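Local coordinates for protein putative S-adenosylmethionine-dependent methyltransferase (Bacteroides thetaiotaomicron, PDB 1WYZ) that probably transfers methyl groups from S-adenosylmethionine to its substrate, in the manner of the RsmI-like methyltransferases, at residues 25-28 / 29-32; 71-74 / 75-78; 179-182 / 183-187. All coordinates share one frame; numbering follows the deposited sequence.

In the fold
All three contacts lie within single continuous runs of chain, so none closes a loop over intervening residues; they come in series, without nesting or crossing. Contact 1 ends helix 24-29 and leads into strand 34-37 of the parallel sheet near the N terminus. Contact 2 is a turn of helix 70-81, which comes just before strand 86-89 of the same sheet and packs against helix 100-110. Their centres are about 22 Å apart, with nearest atoms about 10 Å apart. Contact 3 lies on helix 178-188, which packs on strands 168-173 and 228-233 of the mixed sheet; its centre lies about 43 Å from each of the others, on the opposite side of the chain's centre.

Contact 1. Residues 25-28 / 29-32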
ATOM      1  N   ASN A  25      11.965 -12.088   3.068  1.00 35.72           N
ATOM      2  CA  ASN A  25      12.759 -11.066   2.404  1.00 35.05           C
ATOM      3  C   ASN A  25      14.245 -11.229   2.683  1.00 35.60           C
ATOM      4  O   ASN A  25      15.072 -10.889   1.841  1.00 34.58           O
ATOM      5  CB  ASN A  25      12.292  -9.680   2.846  1.00 34.70           C
ATOM      6  CG  ASN A  25      10.841  -9.425   2.505  1.00 33.36           C
ATOM      7  OD1 ASN A  25      10.052 -10.362   2.375  1.00 33.69           O
ATOM      8  ND2 ASN A  25      10.474  -8.158   2.379  1.00 31.32           N
ATOM      9  N   THR A  26      14.585 -11.769   3.851  1.00 41.62           N
ATOM     10  CA  THR A  26      15.987 -11.958   4.206  1.00 41.37           C
ATOM     11  C   THR A  26      16.572 -13.124   3.406  1.00 41.65           C
ATOM     12  O   THR A  26      17.748 -13.113   3.038  1.00 41.10           O
ATOM     13  CB  THR A  26      16.165 -12.252   5.723  1.00 44.37           C
ATOM     14  OG1 THR A  26      15.301 -11.406   6.484  1.00 41.25           O
ATOM     15  CG2 THR A  26      17.614 -11.993   6.161  1.00 44.61           C
ATOM     16  N   GLU A  27      15.747 -14.129   3.140  1.00 34.14           N
ATOM     17  CA  GLU A  27      16.198 -15.291   2.386  1.00 34.72           C
ATOM     18  C   GLU A  27      16.642 -14.905   0.984  1.00 33.88           C
ATOM     19  O   GLU A  27      17.710 -15.313   0.528  1.00 33.13           O
ATOM     20  CB  GLU A  27      15.086 -16.340   2.284  1.00 48.35           C
ATOM     21  CG  GLU A  27      14.779 -17.077   3.578  1.00 52.21           C
ATOM     22  CD  GLU A  27      13.614 -18.035   3.414  1.00 55.09           C
ATOM     23  OE1 GLU A  27      13.641 -18.835   2.450  1.00 53.54           O
ATOM     24  OE2 GLU A  27      12.674 -17.984   4.243  1.00 56.15           O
ATOM     25  N   ILE A  28      15.826 -14.119   0.290  1.00 25.20           N
ATOM     26  CA  ILE A  28      16.194 -13.740  -1.061  1.00 25.98           C
ATOM     27  C   ILE A  28      17.298 -12.679  -1.056  1.00 25.60           C
ATOM     28  O   ILE A  28      18.149 -12.649  -1.941  1.00 22.35           O
ATOM     29  CB  ILE A  28      14.948 -13.277  -1.899  1.00 33.84           C
ATOM     30  CG1 ILE A  28      14.491 -11.896  -1.472  1.00 33.30           C
ATOM     31  CG2 ILE A  28      13.794 -14.259  -1.726  1.00 33.77           C
ATOM     32  CD1 ILE A  28      15.198 -10.749  -2.175  1.00 47.06           C
ATOM     33  N   ILE A  29      17.314 -11.817  -0.054  1.00 32.33           N
ATOM     34  CA  ILE A  29      18.373 -10.821  -0.024  1.00 36.09           C
ATOM     35  C   ILE A  29      19.735 -11.520   0.003  1.00 36.96           C
ATOM     36  O   ILE A  29      20.664 -11.105  -0.688  1.00 34.93           O
ATOM     37  CB  ILE A  29      18.250  -9.895   1.187  1.00 36.67           C
ATOM     38  CG1 ILE A  29      17.123  -8.883   0.928  1.00 36.67           C
ATOM     39  CG2 ILE A  29      19.596  -9.220   1.454  1.00 35.78           C
ATOM     40  CD1 ILE A  29      16.687  -8.083   2.151  1.00 46.34           C
ATOM     41  N   ARG A  30      19.833 -12.583   0.802  1.00 68.18           N
ATOM     42  CA  ARG A  30      21.060 -13.365   0.919  1.00 70.48           C
ATOM     43  C   ARG A  30      21.535 -13.840  -0.453  1.00 73.86           C
ATOM     44  O   ARG A  30      22.723 -14.117  -0.652  1.00 74.67           O
ATOM     45  CB  ARG A  30      20.829 -14.585   1.816  1.00 43.69           C
ATOM     46  CG  ARG A  30      20.738 -14.253   3.290  1.00 44.59           C
ATOM     47  CD  ARG A  30      20.330 -15.450   4.117  1.00 42.88           C
ATOM     48  NE  ARG A  30      20.180 -15.081   5.521  1.00 43.97           N
ATOM     49  CZ  ARG A  30      19.323 -15.656   6.362  1.00 44.50           C
ATOM     50  NH1 ARG A  30      18.530 -16.637   5.943  1.00 43.13           N
ATOM     51  NH2 ARG A  30      19.252 -15.238   7.620  1.00 42.49           N
ATOM     52  N   GLY A  31      20.602 -13.941  -1.395  1.00 61.65           N
ATOM     53  CA  GLY A  31      20.952 -14.387  -2.728  1.00 62.20           C
ATOM     54  C   GLY A  31      21.499 -13.290  -3.618  1.00 63.64           C
ATOM     55  O   GLY A  31      22.533 -13.457  -4.265  1.00 64.90           O
ATOM     56  N   ILE A  32      20.805 -12.159  -3.648  1.00 48.59           N
ATOM     57  CA  ILE A  32      21.188 -11.022  -4.480  1.00 48.66           C
ATOM     58  C   ILE A  32      22.612 -10.525  -4.259  1.00 48.81           C
ATOM     59  O   ILE A  32      23.046 -10.347  -3.127  1.00 46.99           O
ATOM     60  CB  ILE A  32      20.218  -9.867  -4.258  1.00 62.80           C
ATOM     61  CG1 ILE A  32      18.790 -10.357  -4.517  1.00 62.78           C
ATOM     62  CG2 ILE A  32      20.581  -8.705  -5.157  1.00 63.04           C
ATOM     63  CD1 ILE A  32      18.379 -10.644  -5.949  1.00 68.59           C
TER
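The C-terminal end of helix 24-29, where the chain turns toward strand 34-37, joins N25-I28 to I29-I32 by local contacts. Backbone i to i+4 bonds run from I29 N to N25 O (3.1 Å) and from R30 N to T26 O (3.1 Å). I28 O then takes two donors. I32 N approaches I28 O nearly head-on at 3.2 Å, whereas G31 N, 2.8 Å from I28 O, stands above the carbonyl plane. Beside them R30 runs extended from CG to NE and crosses T26, whose CG2 lies 3.7 Å over one face of the guanidinium, toward its rim. With the T26 methyl set opposite the backbone N, it projects past the carbonyl to the arginine. On the inner side I28 CD1 meets I29 CG1 at 4.1 Å and I32 CG1 at 4.3 Å; these isoleucines also touch strand 5-8, and I29 meets L47 and V50 of helix 40-50. The polar end of R30 is held by a salt bridge from NE to D51 OD2. The T26 methyl thus gives R30 an apolar support while D51 anchors its charge, and I28 O, with one straight bond from I32 N and a bent one from G31 N, probably helps fix the chain as it leaves the helix.

Contact 2. Residues 71-74 / 75-78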
ATOM      1  N   GLU A  71      19.264   4.939 -20.211  1.00 87.46           N
ATOM      2  CA  GLU A  71      20.326   4.193 -20.877  1.00 89.36           C
ATOM      3  C   GLU A  71      21.216   3.542 -19.815  1.00 86.76           C
ATOM      4  O   GLU A  71      21.516   2.349 -19.887  1.00 85.28           O
ATOM      5  CB  GLU A  71      21.160   5.139 -21.750  1.00126.95           C
ATOM      6  CG  GLU A  71      22.516   4.587 -22.196  1.00133.43           C
ATOM      7  CD  GLU A  71      22.406   3.337 -23.052  1.00136.11           C
ATOM      8  OE1 GLU A  71      21.966   2.290 -22.531  1.00136.96           O
ATOM      9  OE2 GLU A  71      22.763   3.404 -24.247  1.00136.71           O
ATOM     10  N   ASP A  72      21.630   4.336 -18.829  1.00 72.21           N
ATOM     11  CA  ASP A  72      22.475   3.840 -17.750  1.00 69.64           C
ATOM     12  C   ASP A  72      21.723   2.789 -16.941  1.00 66.78           C
ATOM     13  O   ASP A  72      22.296   1.767 -16.560  1.00 67.02           O
ATOM     14  CB  ASP A  72      22.909   4.990 -16.840  1.00 81.85           C
ATOM     15  CG  ASP A  72      23.598   6.103 -17.600  1.00 83.78           C
ATOM     16  OD1 ASP A  72      24.509   5.802 -18.408  1.00 84.58           O
ATOM     17  OD2 ASP A  72      23.244   7.285 -17.388  1.00 82.54           O
ATOM     18  N   ILE A  73      20.442   3.045 -16.678  1.00 48.63           N
ATOM     19  CA  ILE A  73      19.611   2.103 -15.930  1.00 43.52           C
ATOM     20  C   ILE A  73      19.699   0.745 -16.613  1.00 41.68           C
ATOM     21  O   ILE A  73      19.870  -0.289 -15.958  1.00 41.36           O
ATOM     22  CB  ILE A  73      18.128   2.539 -15.919  1.00 53.11           C
ATOM     23  CG1 ILE A  73      17.954   3.808 -15.092  1.00 51.13           C
ATOM     24  CG2 ILE A  73      17.249   1.433 -15.342  1.00 50.88           C
ATOM     25  CD1 ILE A  73      19.193   4.422 -14.494  1.00 52.86           C
ATOM     26  N   SER A  74      19.580   0.760 -17.939  1.00 65.42           N
ATOM     27  CA  SER A  74      19.648  -0.461 -18.734  1.00 63.58           C
ATOM     28  C   SER A  74      20.949  -1.200 -18.439  1.00 64.28           C
ATOM     29  O   SER A  74      20.960  -2.428 -18.291  1.00 63.96           O
ATOM     30  CB  SER A  74      19.574  -0.122 -20.221  1.00 40.14           C
ATOM     31  OG  SER A  74      19.496  -1.297 -20.999  1.00 36.81           O
ATOM     32  N   GLY A  75      22.041  -0.440 -18.362  1.00 44.76           N
ATOM     33  CA  GLY A  75      23.342  -1.017 -18.075  1.00 42.73           C
ATOM     34  C   GLY A  75      23.328  -1.638 -16.698  1.00 41.30           C
ATOM     35  O   GLY A  75      23.922  -2.685 -16.468  1.00 39.32           O
ATOM     36  N   TYR A  76      22.637  -0.987 -15.774  1.00 42.01           N
ATOM     37  CA  TYR A  76      22.545  -1.502 -14.417  1.00 44.03           C
ATOM     38  C   TYR A  76      21.818  -2.846 -14.370  1.00 42.24           C
ATOM     39  O   TYR A  76      22.091  -3.673 -13.499  1.00 41.95           O
ATOM     40  CB  TYR A  76      21.798  -0.522 -13.516  1.00 65.18           C
ATOM     41  CG  TYR A  76      22.474   0.810 -13.319  1.00 69.90           C
ATOM     42  CD1 TYR A  76      23.862   0.933 -13.378  1.00 71.61           C
ATOM     43  CD2 TYR A  76      21.726   1.941 -13.008  1.00 71.46           C
ATOM     44  CE1 TYR A  76      24.482   2.157 -13.129  1.00 74.38           C
ATOM     45  CE2 TYR A  76      22.334   3.161 -12.756  1.00 73.28           C
ATOM     46  CZ  TYR A  76      23.710   3.265 -12.817  1.00 74.55           C
ATOM     47  OH  TYR A  76      24.303   4.481 -12.571  1.00 78.97           O
ATOM     48  N   LEU A  77      20.887  -3.047 -15.303  1.00 38.26           N
ATOM     49  CA  LEU A  77      20.099  -4.272 -15.384  1.00 35.23           C
ATOM     50  C   LEU A  77      20.822  -5.451 -16.032  1.00 34.27           C
ATOM     51  O   LEU A  77      20.358  -6.589 -15.946  1.00 33.28           O
ATOM     52  CB  LEU A  77      18.797  -4.004 -16.147  1.00 39.80           C
ATOM     53  CG  LEU A  77      17.582  -3.452 -15.395  1.00 38.87           C
ATOM     54  CD1 LEU A  77      17.975  -2.290 -14.530  1.00 38.43           C
ATOM     55  CD2 LEU A  77      16.525  -3.031 -16.403  1.00 42.26           C
ATOM     56  N   LYS A  78      21.957  -5.175 -16.670  1.00 39.06           N
ATOM     57  CA  LYS A  78      22.733  -6.204 -17.359  1.00 39.61           C
ATOM     58  C   LYS A  78      22.916  -7.496 -16.574  1.00 37.84           C
ATOM     59  O   LYS A  78      22.821  -8.587 -17.138  1.00 37.69           O
ATOM     60  CB  LYS A  78      24.099  -5.649 -17.778  1.00 54.34           C
ATOM     61  CG  LYS A  78      24.011  -4.576 -18.829  1.00 55.09           C
ATOM     62  CD  LYS A  78      25.373  -4.175 -19.356  1.00 57.86           C
ATOM     63  CE  LYS A  78      25.218  -3.125 -20.450  1.00 59.47           C
ATOM     64  NZ  LYS A  78      26.508  -2.713 -21.055  1.00 63.05           N
TER
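This is a local contact on one turn of an amphipathic alpha-helix, helix 70-81, in which E71-S74 meet G75-K78; the helix belongs to the alpha/beta domain built on the parallel sheet and packs against helix 100-110. Backbone bonds of the i to i+4 kind run through it. G75 N donates to E71 O, Y76 N to D72 O at 2.9 Å, and L77 N to I73 O at 3.0 Å, the last two with the donor in the carbonyl plane. L77 N also makes a weak bond to S74 O, so its proton is shared between two successive carbonyls.

The buried side is carried by I73, which meets two residues of the next turn. I73 CD1 lies 3.8 Å from Y76 CE2, the isoleucine passing the tyrosine at a slant. The other branch, I73 CG2, anti to the backbone N, meets L77 CD1 at 3.9 Å. Both aliphatic chains continue inward: I73 and L77 touch I107, and L77 also reaches V104 and A108. The Y76 ring also meets that of Y62, with the planes about 25° apart. An alanine in place of Y76 would remove the ring, and the CD1 end of I73 and the ring of Y62 would probably be left without this neighbour and freer to turn. Round the helix, S74 OG has a weak hydrogen bond to Q111 NE2. The tyrosine's first torsion (chi1 -64°) sets CG beside its own backbone N, and this carries the ring back alongside the preceding turn: D72 O, already bonded to Y76 N, stands 3.4 Å above one face of the Y76 ring, offset toward the rim.

Contact 3. Residues 179-182 / 183-187; sequences HKMI and EDILQ
D184 OD2 has two cationic partners: R151 NH2, on helix 150-165, makes a salt bridge to it, and K180 NZ, one turn before D184 on helix 178-188, adds a weak hydrogen bond at 3.4 Å. The lysine's ammonium, K180 NZ, also faces the other oxygen, D184 OD1, at 3.3 Å, so the ion pair spans both carboxylate oxygens. K180 reaches there by starting with CG anti to the backbone N (chi1 -174°) and then bending at chi2 and chi4, which brings the amine back over the next turn. D184 OD2 also lies 3.0 Å from K180 O; both are acceptors, and the two cations probably offset that unfavourable approach.

Under this pair runs the regular backbone bonding. I185 N reaches M181 O at 2.8 Å, and L186 N reaches I182 O at 3.1 Å with an N-H...O angle of 167°. The buried side is led by M181, a selenomethionine in this crystal. Bent at chi2 and chi3, it swings its end back over the following turn, where M181 CG lies 4.1 Å from I185 CG1; its terminal methyl is modelled closer still to I185 and D184, doubtfully so. M181 and I185 both touch L155 and F171. Farther round, I182 CD1 lies over one face of the H179 ring, 4.0 Å above its plane, and the I182 side chain also meets F230. A charged flank bridged to helix 150-165, an apolar face turned to the sheet: this is the pattern of an amphipathic helix packed on a beta-sheet, here helix 178-188 against strands 168-173 and 228-233 of the mixed sheet.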
ATOM      1  N   HIS A 179       2.760  21.661  11.134  1.00 45.42           N
ATOM      2  CA  HIS A 179       1.782  22.493  11.802  1.00 45.27           C
ATOM      3  C   HIS A 179       1.159  23.531  10.877  1.00 42.05           C
ATOM      4  O   HIS A 179       0.000  23.905  11.051  1.00 38.81           O
ATOM      5  CB  HIS A 179       2.407  23.175  13.018  1.00112.21           C
ATOM      6  CG  HIS A 179       1.562  23.083  14.251  1.00117.29           C
ATOM      7  ND1 HIS A 179       1.484  21.939  15.016  1.00119.24           N
ATOM      8  CD2 HIS A 179       0.714  23.974  14.819  1.00119.25           C
ATOM      9  CE1 HIS A 179       0.624  22.128  16.001  1.00118.35           C
ATOM     10  NE2 HIS A 179       0.142  23.354  15.904  1.00118.27           N
ATOM     11  N   LYS A 180       1.918  24.000   9.893  1.00 47.86           N
ATOM     12  CA  LYS A 180       1.375  24.988   8.971  1.00 45.72           C
ATOM     13  C   LYS A 180       0.319  24.345   8.076  1.00 42.57           C
ATOM     14  O   LYS A 180      -0.603  25.014   7.605  1.00 39.86           O
ATOM     15  CB  LYS A 180       2.487  25.608   8.117  1.00 66.90           C
ATOM     16  CG  LYS A 180       2.012  26.757   7.221  1.00 69.36           C
ATOM     17  CD  LYS A 180       1.464  27.922   8.039  1.00 69.90           C
ATOM     18  CE  LYS A 180       0.991  29.061   7.144  1.00 68.97           C
ATOM     19  NZ  LYS A 180      -0.187  28.675   6.320  1.00 70.97           N
HETATM   20  N   MSE A 181       0.458  23.041   7.851  1.00 46.98           N
HETATM   21  CA  MSE A 181      -0.492  22.306   7.022  1.00 44.96           C
HETATM   22  C   MSE A 181      -1.818  22.122   7.760  1.00 42.88           C
HETATM   23  O   MSE A 181      -2.868  22.462   7.218  1.00 40.41           O
HETATM   24  CB  MSE A 181       0.077  20.943   6.620  1.00 56.17           C
HETATM   25  CG  MSE A 181      -0.908  20.060   5.845  1.00 58.88           C
HETATM   26 SE   MSE A 181      -1.306  20.653   4.026  1.00 63.55          SE
HETATM   27  CE  MSE A 181      -2.825  21.789   4.345  1.00 59.81           C
ATOM     28  N   ILE A 182      -1.784  21.606   8.989  1.00 42.08           N
ATOM     29  CA  ILE A 182      -3.028  21.424   9.727  1.00 42.14           C
ATOM     30  C   ILE A 182      -3.795  22.743   9.787  1.00 40.64           C
ATOM     31  O   ILE A 182      -5.024  22.763   9.694  1.00 39.72           O
ATOM     32  CB  ILE A 182      -2.795  20.869  11.172  1.00 86.05           C
ATOM     33  CG1 ILE A 182      -1.810  21.757  11.941  1.00 90.07           C
ATOM     34  CG2 ILE A 182      -2.300  19.426  11.109  1.00 85.72           C
ATOM     35  CD1 ILE A 182      -2.445  22.954  12.618  1.00 65.41           C
ATOM     36  N   GLU A 183      -3.067  23.847   9.922  1.00 38.85           N
ATOM     37  CA  GLU A 183      -3.689  25.164   9.965  1.00 37.41           C
ATOM     38  C   GLU A 183      -4.400  25.371   8.642  1.00 34.56           C
ATOM     39  O   GLU A 183      -5.527  25.848   8.613  1.00 33.67           O
ATOM     40  CB  GLU A 183      -2.638  26.266  10.167  1.00 64.44           C
ATOM     41  CG  GLU A 183      -3.173  27.690  10.007  1.00 67.50           C
ATOM     42  CD  GLU A 183      -4.068  28.131  11.162  1.00 71.08           C
ATOM     43  OE1 GLU A 183      -4.689  27.256  11.814  1.00 69.50           O
ATOM     44  OE2 GLU A 183      -4.161  29.359  11.405  1.00 70.73           O
ATOM     45  N   ASP A 184      -3.744  24.998   7.546  1.00 34.76           N
ATOM     46  CA  ASP A 184      -4.348  25.151   6.221  1.00 34.27           C
ATOM     47  C   ASP A 184      -5.575  24.259   5.981  1.00 33.15           C
ATOM     48  O   ASP A 184      -6.560  24.700   5.371  1.00 30.52           O
ATOM     49  CB  ASP A 184      -3.317  24.899   5.115  1.00 46.28           C
ATOM     50  CG  ASP A 184      -2.363  26.061   4.935  1.00 47.81           C
ATOM     51  OD1 ASP A 184      -2.825  27.217   4.965  1.00 48.20           O
ATOM     52  OD2 ASP A 184      -1.152  25.816   4.753  1.00 48.46           O
ATOM     53  N   ILE A 185      -5.516  23.019   6.459  1.00 34.37           N
ATOM     54  CA  ILE A 185      -6.621  22.091   6.283  1.00 36.34           C
ATOM     55  C   ILE A 185      -7.893  22.592   6.963  1.00 38.68           C
ATOM     56  O   ILE A 185      -8.978  22.569   6.369  1.00 38.10           O
ATOM     57  CB  ILE A 185      -6.244  20.688   6.819  1.00 35.78           C
ATOM     58  CG1 ILE A 185      -5.039  20.164   6.035  1.00 34.19           C
ATOM     59  CG2 ILE A 185      -7.429  19.723   6.683  1.00 34.64           C
ATOM     60  CD1 ILE A 185      -5.312  19.530   4.712  1.00 48.01           C
ATOM     61  N   LEU A 186      -7.754  23.077   8.194  1.00 44.82           N
ATOM     62  CA  LEU A 186      -8.898  23.563   8.959  1.00 46.43           C
ATOM     63  C   LEU A 186      -9.407  24.946   8.554  1.00 46.90           C
ATOM     64  O   LEU A 186     -10.502  25.357   8.951  1.00 46.45           O
ATOM     65  CB  LEU A 186      -8.571  23.528  10.452  1.00 87.18           C
ATOM     66  CG  LEU A 186      -7.340  24.296  10.936  1.00 90.21           C
ATOM     67  CD1 LEU A 186      -7.690  25.775  11.109  1.00 90.80           C
ATOM     68  CD2 LEU A 186      -6.867  23.700  12.266  1.00 91.47           C
ATOM     69  N   GLN A 187      -8.621  25.667   7.764  1.00 40.75           N
ATOM     70  CA  GLN A 187      -9.059  26.973   7.299  1.00 41.14           C
ATOM     71  C   GLN A 187      -9.859  26.803   6.012  1.00 39.64           C
ATOM     72  O   GLN A 187     -10.918  27.407   5.848  1.00 40.50           O
ATOM     73  CB  GLN A 187      -7.869  27.894   7.033  1.00 54.04           C
ATOM     74  CG  GLN A 187      -7.130  28.303   8.284  1.00 55.91           C
ATOM     75  CD  GLN A 187      -8.019  29.058   9.233  1.00 56.77           C
ATOM     76  OE1 GLN A 187      -7.772  29.088  10.436  1.00 58.37           O
ATOM     77  NE2 GLN A 187      -9.062  29.683   8.697  1.00 55.55           N
TER